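Local coordinates for protein linoleate 11-lipoxygenase (Gaeumannomyces graminis, PDB 5FX8) that uses a catalytic manganese ion to oxygenate linoleic and alpha-linolenic acids to their 11S- and 13R-hydroperoxides, at residues F70-P84 against Y326-N338. Sequence-based numbering, arbitrary orientation.
Sequences FLYGPSTLGQTTFYP and YAIRPVGGAVLFN
Arg329 reaches from the helix 328-336 into the loop that joins strands 71-73 and 83-85, where backbone carbonyls receive its guanidinium. Arg329 NH1 donates to Thr81 O at 2.8 Å and to Thr76 O at 3.1 Å, both nearly straight (167°) and close to the guanidinium plane, so one nitrogen bridges the two arms of the loop. NH2 adds a weak bond to Phe82 O, while NE pairs with Glu298 of helix 268-305 in a salt bridge, which probably offsets the charge of this buried side chain. A bend at chi3 (-118°) brings the group to these acceptors. Arginine suits the place because several N-H donors lie in one plane. Tyr83 covers one guanidinium face with CB and CD1, its ring turned 78° from that plane; its hydroxyl donates to Tyr326 O, though the position of that hydroxyl is less certain. Pro84 CG packs 3.6 Å from Tyr326 CE1, and the Tyr326 hydroxyl is hydrogen-bonded to His301 ND1. Leu77 supplies the apolar side: CB rests on the aliphatic part of Arg329 and Leu77 CD1 meets Phe337 CD2 at 3.5 Å. Within the loop, Ser75 OG accepts from Thr80 N and donates to Gly78 O. The side chain of Ile328 comes to about 5 Å from the manganese; thus one arginine, giving NH1 and weakly NH2 to main-chain oxygens and NE to a carboxylate, ties the hairpin loop to a helix passing beside the metal site.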
ATOM      1  N   PHE A  70      10.810  13.383 -22.935  1.00 11.96           N
ATOM      2  CA  PHE A  70       9.785  12.995 -21.972  1.00 10.57           C
ATOM      3  C   PHE A  70       8.467  13.620 -22.408  1.00  9.87           C
ATOM      4  O   PHE A  70       8.236  14.807 -22.201  1.00  8.89           O
ATOM      5  CB  PHE A  70      10.209  13.417 -20.598  1.00  9.71           C
ATOM      6  CG  PHE A  70       9.293  13.024 -19.507  1.00  9.64           C
ATOM      7  CD1 PHE A  70       8.154  13.766 -19.217  1.00  9.36           C
ATOM      8  CD2 PHE A  70       9.626  11.976 -18.678  1.00 11.06           C
ATOM      9  CE1 PHE A  70       7.336  13.419 -18.146  1.00  9.51           C
ATOM     10  CE2 PHE A  70       8.816  11.628 -17.620  1.00  9.71           C
ATOM     11  CZ  PHE A  70       7.674  12.350 -17.350  1.00  9.29           C
ATOM     12  N   LEU A  71       7.600  12.813 -23.013  1.00 11.22           N
ATOM     13  CA  LEU A  71       6.445  13.291 -23.759  1.00 10.60           C
ATOM     14  C   LEU A  71       5.162  12.846 -23.092  1.00 10.55           C
ATOM     15  O   LEU A  71       5.130  11.875 -22.334  1.00 16.93           O
ATOM     16  CB  LEU A  71       6.477  12.789 -25.206  1.00  9.69           C
ATOM     17  CG  LEU A  71       7.797  13.008 -25.975  1.00 10.61           C
ATOM     18  CD1 LEU A  71       7.767  12.382 -27.325  1.00 12.36           C
ATOM     19  CD2 LEU A  71       8.059  14.444 -26.170  1.00 10.09           C
ATOM     20  N   TYR A  72       4.099  13.583 -23.378  1.00  8.41           N
ATOM     21  CA  TYR A  72       2.776  13.202 -22.920  1.00  7.89           C
ATOM     22  C   TYR A  72       2.237  12.126 -23.838  1.00  9.06           C
ATOM     23  O   TYR A  72       2.078  12.361 -25.038  1.00 13.98           O
ATOM     24  CB  TYR A  72       1.832  14.395 -22.913  1.00  7.42           C
ATOM     25  CG  TYR A  72       2.219  15.488 -21.984  1.00  7.93           C
ATOM     26  CD1 TYR A  72       2.343  15.254 -20.632  1.00  9.26           C
ATOM     27  CD2 TYR A  72       2.444  16.761 -22.453  1.00  7.31           C
ATOM     28  CE1 TYR A  72       2.701  16.249 -19.787  1.00  7.59           C
ATOM     29  CE2 TYR A  72       2.791  17.742 -21.626  1.00  8.58           C
ATOM     30  CZ  TYR A  72       2.922  17.484 -20.293  1.00  7.41           C
ATOM     31  OH  TYR A  72       3.280  18.495 -19.464  1.00  9.03           O
ATOM     32  N   GLY A  73       1.923  10.962 -23.279  1.00  9.56           N
ATOM     33  CA  GLY A  73       1.374   9.874 -24.048  1.00  9.00           C
ATOM     34  C   GLY A  73      -0.077   9.628 -23.711  1.00 14.39           C
ATOM     35  O   GLY A  73      -0.640  10.239 -22.810  1.00 18.40           O
ATOM     36  N   PRO A  74      -0.716   8.702 -24.422  1.00 18.09           N
ATOM     37  CA  PRO A  74      -2.116   8.407 -24.123  1.00 12.33           C
ATOM     38  C   PRO A  74      -2.276   7.910 -22.701  1.00 12.54           C
ATOM     39  O   PRO A  74      -1.354   7.365 -22.096  1.00 11.15           O
ATOM     40  CB  PRO A  74      -2.468   7.320 -25.130  1.00 10.42           C
ATOM     41  CG  PRO A  74      -1.439   7.432 -26.165  1.00 10.93           C
ATOM     42  CD  PRO A  74      -0.209   7.817 -25.486  1.00 13.44           C
ATOM     43  N   SER A  75      -3.475   8.125 -22.172  1.00 12.52           N
ATOM     44  CA  SER A  75      -3.844   7.613 -20.872  1.00  9.75           C
ATOM     45  C   SER A  75      -3.874   6.091 -20.905  1.00 11.12           C
ATOM     46  O   SER A  75      -4.441   5.484 -21.811  1.00 18.32           O
ATOM     47  CB  SER A  75      -5.201   8.191 -20.488  1.00 11.55           C
ATOM     48  OG  SER A  75      -5.685   7.715 -19.250  1.00 22.02           O
ATOM     49  N   THR A  76      -3.236   5.469 -19.938  1.00 13.69           N
ATOM     50  CA  THR A  76      -3.354   4.043 -19.729  1.00 10.66           C
ATOM     51  C   THR A  76      -4.085   3.807 -18.409  1.00 11.53           C
ATOM     52  O   THR A  76      -4.354   4.741 -17.651  1.00 16.04           O
ATOM     53  CB  THR A  76      -1.974   3.377 -19.743  1.00  9.30           C
ATOM     54  OG1 THR A  76      -1.282   3.707 -18.539  1.00 15.12           O
ATOM     55  CG2 THR A  76      -1.139   3.875 -20.919  1.00  8.05           C
ATOM     56  N   LEU A  77      -4.417   2.543 -18.158  1.00 10.91           N
ATOM     57  CA  LEU A  77      -5.186   2.115 -16.996  1.00 11.37           C
ATOM     58  C   LEU A  77      -6.496   2.881 -16.887  1.00 12.57           C
ATOM     59  O   LEU A  77      -6.831   3.440 -15.846  1.00 15.42           O
ATOM     60  CB  LEU A  77      -4.378   2.249 -15.702  1.00 10.76           C
ATOM     61  CG  LEU A  77      -4.792   1.270 -14.575  1.00 14.86           C
ATOM     62  CD1 LEU A  77      -4.380  -0.164 -14.906  1.00 14.52           C
ATOM     63  CD2 LEU A  77      -4.233   1.653 -13.215  1.00 10.83           C
ATOM     64  N   GLY A  78      -7.245   2.906 -17.975  1.00 16.33           N
ATOM     65  CA  GLY A  78      -8.429   3.735 -18.040  1.00 11.25           C
ATOM     66  C   GLY A  78      -8.165   5.029 -18.784  1.00 13.39           C
ATOM     67  O   GLY A  78      -7.060   5.331 -19.240  1.00 15.45           O
ATOM     68  N   GLN A  79      -9.202   5.814 -18.910  1.00 13.15           N
ATOM     69  CA  GLN A  79      -9.099   7.016 -19.697  1.00 14.42           C
ATOM     70  C   GLN A  79      -9.198   8.220 -18.761  1.00 15.34           C
ATOM     71  O   GLN A  79     -10.272   8.779 -18.551  1.00 14.23           O
ATOM     72  CB  GLN A  79     -10.157   7.026 -20.774  1.00 14.74           C
ATOM     73  CG  GLN A  79      -9.961   8.150 -21.762  1.00 19.63           C
ATOM     74  CD  GLN A  79      -8.608   8.106 -22.459  1.00 24.29           C
ATOM     75  OE1 GLN A  79      -8.145   7.041 -22.892  1.00 22.53           O
ATOM     76  NE2 GLN A  79      -7.970   9.266 -22.576  1.00 21.62           N
ATOM     77  N   THR A  80      -8.059   8.632 -18.218  1.00 15.60           N
ATOM     78  CA  THR A  80      -8.014   9.839 -17.402  1.00 13.99           C
ATOM     79  C   THR A  80      -6.928  10.787 -17.888  1.00 11.68           C
ATOM     80  O   THR A  80      -7.191  11.755 -18.596  1.00 12.58           O
ATOM     81  CB  THR A  80      -7.749   9.529 -15.912  1.00 13.95           C
ATOM     82  OG1 THR A  80      -6.392   9.086 -15.717  1.00  9.77           O
ATOM     83  CG2 THR A  80      -8.745   8.503 -15.344  1.00  9.98           C
ATOM     84  N   THR A  81      -5.703  10.489 -17.516  1.00 10.21           N
ATOM     85  CA  THR A  81      -4.587  11.410 -17.532  1.00  9.61           C
ATOM     86  C   THR A  81      -3.509  10.878 -18.468  1.00 15.54           C
ATOM     87  O   THR A  81      -3.364   9.669 -18.625  1.00 15.23           O
ATOM     88  CB  THR A  81      -4.078  11.559 -16.084  1.00 10.34           C
ATOM     89  OG1 THR A  81      -4.883  12.488 -15.372  1.00 14.94           O
ATOM     90  CG2 THR A  81      -2.714  11.976 -16.032  1.00 11.82           C
ATOM     91  N   PHE A  82      -2.759  11.776 -19.095  1.00  8.93           N
ATOM     92  CA  PHE A  82      -1.647  11.362 -19.934  1.00  9.37           C
ATOM     93  C   PHE A  82      -0.630  10.579 -19.109  1.00  9.00           C
ATOM     94  O   PHE A  82      -0.368  10.898 -17.954  1.00  8.07           O
ATOM     95  CB  PHE A  82      -0.969  12.592 -20.562  1.00  9.69           C
ATOM     96  CG  PHE A  82      -1.842  13.390 -21.512  1.00 10.29           C
ATOM     97  CD1 PHE A  82      -2.634  12.766 -22.463  1.00  9.52           C
ATOM     98  CD2 PHE A  82      -1.842  14.784 -21.477  1.00  9.57           C
ATOM     99  CE1 PHE A  82      -3.405  13.514 -23.340  1.00  9.84           C
ATOM    100  CE2 PHE A  82      -2.633  15.529 -22.353  1.00  7.94           C
ATOM    101  CZ  PHE A  82      -3.405  14.894 -23.271  1.00  8.09           C
ATOM    102  N   TYR A  83      -0.061   9.561 -19.703  1.00 13.59           N
ATOM    103  CA  TYR A  83       1.034   8.792 -19.136  1.00  9.35           C
ATOM    104  C   TYR A  83       2.296   9.080 -19.931  1.00 14.51           C
ATOM    105  O   TYR A  83       2.226   9.258 -21.144  1.00 11.83           O
ATOM    106  CB  TYR A  83       0.727   7.292 -19.161  1.00  8.00           C
ATOM    107  CG  TYR A  83       1.758   6.444 -18.472  1.00 11.36           C
ATOM    108  CD1 TYR A  83       1.705   6.227 -17.105  1.00  8.09           C
ATOM    109  CD2 TYR A  83       2.785   5.865 -19.179  1.00  7.23           C
ATOM    110  CE1 TYR A  83       2.635   5.460 -16.490  1.00  7.78           C
ATOM    111  CE2 TYR A  83       3.703   5.112 -18.567  1.00  7.29           C
ATOM    112  CZ  TYR A  83       3.633   4.908 -17.231  1.00  8.15           C
ATOM    113  OH  TYR A  83       4.584   4.132 -16.633  1.00  9.40           O
ATOM    114  N   PRO A  84       3.448   9.197 -19.280  1.00  7.93           N
ATOM    115  CA  PRO A  84       4.648   9.637 -19.992  1.00  8.80           C
ATOM    116  C   PRO A  84       5.126   8.626 -20.998  1.00  9.70           C
ATOM    117  O   PRO A  84       5.190   7.431 -20.725  1.00 16.36           O
ATOM    118  CB  PRO A  84       5.684   9.818 -18.875  1.00  8.45           C
ATOM    119  CG  PRO A  84       5.198   9.079 -17.794  1.00  8.13           C
ATOM    120  CD  PRO A  84       3.704   9.145 -17.839  1.00 10.59           C
ATOM    121  N   TYR A 326       5.394   5.624 -11.395  1.00  8.25           N
ATOM    122  CA  TYR A 326       5.120   5.315 -12.784  1.00  8.31           C
ATOM    123  C   TYR A 326       5.050   3.828 -13.060  1.00  9.38           C
ATOM    124  O   TYR A 326       4.884   3.424 -14.216  1.00 14.04           O
ATOM    125  CB  TYR A 326       6.161   5.968 -13.652  1.00  7.61           C
ATOM    126  CG  TYR A 326       5.994   7.448 -13.691  1.00  7.39           C
ATOM    127  CD1 TYR A 326       4.843   8.003 -14.200  1.00  6.75           C
ATOM    128  CD2 TYR A 326       6.984   8.285 -13.237  1.00  7.49           C
ATOM    129  CE1 TYR A 326       4.689   9.332 -14.268  1.00  7.40           C
ATOM    130  CE2 TYR A 326       6.837   9.623 -13.290  1.00  7.83           C
ATOM    131  CZ  TYR A 326       5.680  10.145 -13.812  1.00  7.60           C
ATOM    132  OH  TYR A 326       5.504  11.493 -13.903  1.00 11.73           O
ATOM    133  N   ALA A 327       5.171   3.022 -12.021  1.00  8.64           N
ATOM    134  CA  ALA A 327       4.977   1.600 -12.123  1.00  8.29           C
ATOM    135  C   ALA A 327       3.517   1.190 -12.036  1.00  7.88           C
ATOM    136  O   ALA A 327       3.160   0.152 -12.584  1.00 16.97           O
ATOM    137  CB  ALA A 327       5.779   0.898 -11.032  1.00  8.59           C
ATOM    138  N   ILE A 328       2.653   1.992 -11.418  1.00  7.73           N
ATOM    139  CA  ILE A 328       1.335   1.485 -11.048  1.00  7.88           C
ATOM    140  C   ILE A 328       0.470   1.243 -12.282  1.00 16.85           C
ATOM    141  O   ILE A 328      -0.239   0.236 -12.354  1.00 12.28           O
ATOM    142  CB  ILE A 328       0.646   2.421 -10.033  1.00  7.83           C
ATOM    143  CG1 ILE A 328       1.528   2.619  -8.801  1.00  7.92           C
ATOM    144  CG2 ILE A 328      -0.680   1.837  -9.572  1.00  6.47           C
ATOM    145  CD1 ILE A 328       1.901   1.363  -8.104  1.00  7.03           C
ATOM    146  N   ARG A 329       0.506   2.131 -13.270  1.00  6.62           N
ATOM    147  CA  ARG A 329      -0.283   1.869 -14.473  1.00  7.56           C
ATOM    148  C   ARG A 329       0.239   0.671 -15.281  1.00 11.59           C
ATOM    149  O   ARG A 329      -0.568  -0.201 -15.644  1.00 10.73           O
ATOM    150  CB  ARG A 329      -0.397   3.151 -15.302  1.00  7.35           C
ATOM    151  CG  ARG A 329      -1.254   4.195 -14.617  1.00 11.60           C
ATOM    152  CD  ARG A 329      -1.915   5.171 -15.587  1.00 11.08           C
ATOM    153  NE  ARG A 329      -1.492   6.563 -15.390  1.00 10.04           N
ATOM    154  CZ  ARG A 329      -1.934   7.597 -16.092  1.00  7.84           C
ATOM    155  NH1 ARG A 329      -2.823   7.424 -17.045  1.00  8.40           N
ATOM    156  NH2 ARG A 329      -1.485   8.801 -15.836  1.00  7.64           N
ATOM    157  N   PRO A 330       1.535   0.542 -15.579  1.00  8.12           N
ATOM    158  CA  PRO A 330       1.991  -0.653 -16.305  1.00  8.02           C
ATOM    159  C   PRO A 330       1.756  -1.966 -15.576  1.00  8.76           C
ATOM    160  O   PRO A 330       1.363  -2.971 -16.197  1.00 13.75           O
ATOM    161  CB  PRO A 330       3.484  -0.388 -16.473  1.00  7.70           C
ATOM    162  CG  PRO A 330       3.629   1.004 -16.351  1.00  7.99           C
ATOM    163  CD  PRO A 330       2.625   1.507 -15.422  1.00  8.12           C
ATOM    164  N   VAL A 331       2.049  -2.000 -14.278  1.00  9.87           N
ATOM    165  CA  VAL A 331       1.914  -3.229 -13.513  1.00  9.01           C
ATOM    166  C   VAL A 331       0.446  -3.592 -13.388  1.00  8.65           C
ATOM    167  O   VAL A 331       0.050  -4.747 -13.601  1.00 17.41           O
ATOM    168  CB  VAL A 331       2.593  -3.081 -12.138  1.00 10.07           C
ATOM    169  CG1 VAL A 331       2.251  -4.235 -11.216  1.00  9.47           C
ATOM    170  CG2 VAL A 331       4.090  -2.977 -12.301  1.00  8.38           C
ATOM    171  N   GLY A 332      -0.386  -2.598 -13.090  1.00  7.57           N
ATOM    172  CA  GLY A 332      -1.810  -2.841 -12.992  1.00  8.14           C
ATOM    173  C   GLY A 332      -2.408  -3.326 -14.295  1.00  8.92           C
ATOM    174  O   GLY A 332      -3.234  -4.233 -14.310  1.00 17.73           O
ATOM    175  N   GLY A 333      -1.978  -2.749 -15.411  1.00 12.87           N
ATOM    176  CA  GLY A 333      -2.455  -3.221 -16.691  1.00  7.90           C
ATOM    177  C   GLY A 333      -1.994  -4.620 -17.035  1.00  9.40           C
ATOM    178  O   GLY A 333      -2.681  -5.334 -17.767  1.00 10.62           O
ATOM    179  N   ALA A 334      -0.835  -5.031 -16.530  1.00  8.99           N
ATOM    180  CA  ALA A 334      -0.311  -6.326 -16.933  1.00  8.51           C
ATOM    181  C   ALA A 334      -0.792  -7.468 -16.051  1.00 10.01           C
ATOM    182  O   ALA A 334      -0.889  -8.599 -16.524  1.00 14.61           O
ATOM    183  CB  ALA A 334       1.222  -6.292 -16.944  1.00  7.83           C
ATOM    184  N   VAL A 335      -1.094  -7.227 -14.779  1.00 10.45           N
ATOM    185  CA  VAL A 335      -1.498  -8.337 -13.921  1.00 10.26           C
ATOM    186  C   VAL A 335      -2.791  -8.088 -13.192  1.00 10.91           C
ATOM    187  O   VAL A 335      -3.403  -9.043 -12.695  1.00 12.72           O
ATOM    188  CB  VAL A 335      -0.390  -8.710 -12.909  1.00  9.26           C
ATOM    189  CG1 VAL A 335       0.876  -9.096 -13.617  1.00  9.80           C
ATOM    190  CG2 VAL A 335      -0.126  -7.593 -11.985  1.00  8.12           C
ATOM    191  N   LEU A 336      -3.279  -6.869 -13.089  1.00 10.43           N
ATOM    192  CA  LEU A 336      -4.461  -6.643 -12.277  1.00 11.65           C
ATOM    193  C   LEU A 336      -5.727  -6.565 -13.114  1.00 10.94           C
ATOM    194  O   LEU A 336      -6.685  -7.296 -12.864  1.00 11.18           O
ATOM    195  CB  LEU A 336      -4.277  -5.362 -11.457  1.00 12.66           C
ATOM    196  CG  LEU A 336      -5.360  -4.996 -10.457  1.00 11.82           C
ATOM    197  CD1 LEU A 336      -5.665  -6.198  -9.615  1.00 13.51           C
ATOM    198  CD2 LEU A 336      -4.866  -3.851  -9.618  1.00  9.90           C
ATOM    199  N   PHE A 337      -5.737  -5.711 -14.130  1.00 10.27           N
ATOM    200  CA  PHE A 337      -6.939  -5.466 -14.912  1.00 10.89           C
ATOM    201  C   PHE A 337      -6.881  -6.100 -16.291  1.00 13.99           C
ATOM    202  O   PHE A 337      -7.696  -5.762 -17.148  1.00 12.11           O
ATOM    203  CB  PHE A 337      -7.210  -3.963 -15.018  1.00  9.80           C
ATOM    204  CG  PHE A 337      -7.398  -3.306 -13.704  1.00 10.39           C
ATOM    205  CD1 PHE A 337      -8.525  -3.548 -12.953  1.00 10.25           C
ATOM    206  CD2 PHE A 337      -6.434  -2.453 -13.197  1.00 11.12           C
ATOM    207  CE1 PHE A 337      -8.688  -2.942 -11.729  1.00 10.60           C
ATOM    208  CE2 PHE A 337      -6.598  -1.844 -11.978  1.00 10.66           C
ATOM    209  CZ  PHE A 337      -7.718  -2.092 -11.246  1.00  9.65           C
ATOM    210  N   ASN A 338      -5.939  -7.017 -16.520  1.00 10.55           N
ATOM    211  CA  ASN A 338      -5.899  -7.806 -17.734  1.00 10.95           C
ATOM    212  C   ASN A 338      -6.973  -8.888 -17.710  1.00 14.93           C
ATOM    213  O   ASN A 338      -7.468  -9.271 -16.648  1.00 16.23           O
ATOM    214  CB  ASN A 338      -4.529  -8.441 -17.897  1.00 10.11           C
ATOM    215  CG  ASN A 338      -4.171  -9.333 -16.740  1.00 10.36           C
ATOM    216  OD1 ASN A 338      -4.029  -8.860 -15.627  1.00 16.97           O
ATOM    217  ND2 ASN A 338      -4.030 -10.627 -16.991  1.00 14.22           N
TER